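Local coordinates for ectonucleoside triphosphate diphosphohydrolase 4 (Homo sapiens, PDB 6WG5), which belongs to the GDA1/CD39 family of nucleoside phosphatases, within the actin-like ATPase superfamily, at residues F185-F190 with Q471-E476. Sequence-based numbering, arbitrary orientation.
Sequences FVLGRF and QVYDKE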
loop_
_atom_site.group_PDB
_atom_site.type_symbol
_atom_site.label_atom_id
_atom_site.label_comp_id
_atom_site.label_asym_id
_atom_site.label_seq_id
_atom_site.Cartn_x
_atom_site.Cartn_y
_atom_site.Cartn_z
ATOM N N PHE A 185 9.737 -6.376 -6.003
ATOM C CA PHE A 185 10.376 -6.431 -7.311
ATOM C C PHE A 185 11.533 -5.444 -7.393
ATOM O O PHE A 185 12.659 -5.820 -7.740
ATOM C CB PHE A 185 9.349 -6.157 -8.405
ATOM C CG PHE A 185 9.913 -6.243 -9.787
ATOM C CD1 PHE A 185 10.301 -7.462 -10.313
ATOM C CD2 PHE A 185 10.057 -5.106 -10.561
ATOM C CE1 PHE A 185 10.821 -7.548 -11.586
ATOM C CE2 PHE A 185 10.576 -5.184 -11.835
ATOM C CZ PHE A 185 10.960 -6.409 -12.350
ATOM N N VAL A 186 11.278 -4.172 -7.074
ATOM C CA VAL A 186 12.342 -3.172 -7.138
ATOM C C VAL A 186 13.445 -3.501 -6.144
ATOM O O VAL A 186 14.621 -3.213 -6.394
ATOM C CB VAL A 186 11.776 -1.755 -6.905
ATOM C CG1 VAL A 186 10.776 -1.395 -7.991
ATOM C CG2 VAL A 186 11.137 -1.639 -5.528
ATOM N N LEU A 187 13.093 -4.106 -5.008
ATOM C CA LEU A 187 14.099 -4.535 -4.044
ATOM C C LEU A 187 14.857 -5.775 -4.499
ATOM O O LEU A 187 15.801 -6.185 -3.815
ATOM C CB LEU A 187 13.446 -4.805 -2.687
ATOM C CG LEU A 187 12.882 -3.592 -1.939
ATOM C CD1 LEU A 187 12.280 -4.030 -0.615
ATOM C CD2 LEU A 187 13.946 -2.533 -1.705
ATOM N N GLY A 188 14.469 -6.381 -5.620
ATOM C CA GLY A 188 15.190 -7.519 -6.151
ATOM C C GLY A 188 14.904 -8.836 -5.473
ATOM O O GLY A 188 15.681 -9.783 -5.636
ATOM N N ARG A 189 13.808 -8.938 -4.725
ATOM C CA ARG A 189 13.520 -10.146 -3.962
ATOM C C ARG A 189 12.998 -11.287 -4.823
ATOM O O ARG A 189 12.900 -12.415 -4.329
ATOM C CB ARG A 189 12.510 -9.831 -2.857
ATOM C CG ARG A 189 12.932 -8.672 -1.963
ATOM C CD ARG A 189 14.307 -8.907 -1.352
ATOM N NE ARG A 189 14.765 -7.759 -0.579
ATOM C CZ ARG A 189 14.514 -7.568 0.712
ATOM N NH1 ARG A 189 13.797 -8.449 1.393
ATOM N NH2 ARG A 189 14.981 -6.488 1.321
ATOM N N PHE A 190 12.663 -11.026 -6.083
ATOM C CA PHE A 190 12.305 -12.077 -7.023
ATOM C C PHE A 190 13.477 -12.487 -7.905
ATOM O O PHE A 190 13.340 -13.419 -8.703
ATOM C CB PHE A 190 11.124 -11.625 -7.886
ATOM C CG PHE A 190 9.916 -11.228 -7.088
ATOM C CD1 PHE A 190 9.470 -12.017 -6.040
ATOM C CD2 PHE A 190 9.237 -10.056 -7.372
ATOM C CE1 PHE A 190 8.361 -11.653 -5.302
ATOM C CE2 PHE A 190 8.127 -9.687 -6.636
ATOM C CZ PHE A 190 7.690 -10.488 -5.601
ATOM N N GLN A 471 9.414 6.462 0.097
ATOM C CA GLN A 471 9.672 5.875 -1.207
ATOM C C GLN A 471 10.801 4.864 -1.069
ATOM O O GLN A 471 11.458 4.770 -0.028
ATOM C CB GLN A 471 10.008 6.956 -2.239
ATOM C CG GLN A 471 11.028 7.980 -1.775
ATOM C CD GLN A 471 11.118 9.170 -2.710
ATOM O OE1 GLN A 471 10.169 9.481 -3.430
ATOM N NE2 GLN A 471 12.265 9.842 -2.706
ATOM N N VAL A 472 11.012 4.093 -2.133
ATOM C CA VAL A 472 12.036 3.057 -2.173
ATOM C C VAL A 472 12.942 3.337 -3.362
ATOM O O VAL A 472 12.459 3.550 -4.480
ATOM C CB VAL A 472 11.419 1.650 -2.272
ATOM C CG1 VAL A 472 12.505 0.588 -2.220
ATOM C CG2 VAL A 472 10.415 1.438 -1.154
ATOM N N TYR A 473 14.251 3.333 -3.121
ATOM C CA TYR A 473 15.226 3.705 -4.145
ATOM C C TYR A 473 14.826 5.020 -4.807
ATOM O O TYR A 473 14.917 5.187 -6.026
ATOM C CB TYR A 473 15.391 2.582 -5.174
ATOM C CG TYR A 473 15.977 1.308 -4.593
ATOM C CD1 TYR A 473 16.830 1.346 -3.496
ATOM C CD2 TYR A 473 15.673 0.067 -5.137
ATOM C CE1 TYR A 473 17.364 0.191 -2.961
ATOM C CE2 TYR A 473 16.206 -1.097 -4.606
ATOM C CZ TYR A 473 17.050 -1.027 -3.517
ATOM O OH TYR A 473 17.587 -2.175 -2.978
ATOM N N ASP A 474 14.366 5.960 -3.980
ATOM C CA ASP A 474 14.056 7.324 -4.407
ATOM C C ASP A 474 12.925 7.362 -5.430
ATOM O O ASP A 474 12.863 8.266 -6.266
ATOM C CB ASP A 474 15.300 8.026 -4.958
ATOM C CG ASP A 474 16.357 8.259 -3.892
ATOM O OD1 ASP A 474 16.158 9.159 -3.049
ATOM O OD2 ASP A 474 17.383 7.543 -3.897
ATOM N N LYS A 475 12.012 6.394 -5.364
ATOM C CA LYS A 475 10.847 6.367 -6.236
ATOM C C LYS A 475 9.648 5.841 -5.464
ATOM O O LYS A 475 9.782 4.937 -4.633
ATOM C CB LYS A 475 11.088 5.497 -7.478
ATOM C CG LYS A 475 12.160 6.034 -8.412
ATOM C CD LYS A 475 12.262 5.204 -9.682
ATOM C CE LYS A 475 13.426 5.656 -10.552
ATOM N NZ LYS A 475 13.604 4.785 -11.748
ATOM N N GLU A 476 8.480 6.416 -5.739
ATOM C CA GLU A 476 7.245 5.955 -5.123
ATOM C C GLU A 476 7.003 4.484 -5.456
ATOM O O GLU A 476 7.456 3.974 -6.483
ATOM C CB GLU A 476 6.072 6.814 -5.605
ATOM C CG GLU A 476 4.692 6.356 -5.151
ATOM C CD GLU A 476 3.573 7.153 -5.798
ATOM O OE1 GLU A 476 3.856 7.919 -6.746
ATOM O OE2 GLU A 476 2.409 7.009 -5.364
#
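Val186, in the last turn of helix 172-186, and Leu187, just beyond it, meet Val472 and Tyr473 of a tight turn in a small, buried example of a helix end packed against a beta turn. In the apolar part, Val472 CG1 meets both Leu187 and Val186; it lies 3.5 Å from Leu187 CD2, the Leu187 and Val472 side chains crossing at about a right angle. Val472 holds CG1 anti to its backbone N (chi1 -176°), and this methyl also sits 4.2 Å from Val186 CG2 and over one face of the Tyr473 ring, offset toward the rim. Leu187 CD2 reaches the same ring obliquely, 3.9 Å from Tyr473 CZ.

The polar part involves no hydrogen bond between the segments: Val186 O lies in the plane of the Tyr473 ring at its edge, 3.2 Å from CE2, and is hydrogen-bonded to Arg22 NE.

Local backbone motifs shape both partners. Gly188, with positive phi, leaves helical geometry in a Schellman motif, while a type I' turn from Val472 to Lys475 presents Tyr473. Around them, Val186 touches Leu481 of helix 479-487, Tyr473 packs on Arg26 of helix 18-28, and the turn follows strand 466-468, an outermost strand of its six-stranded mixed sheet.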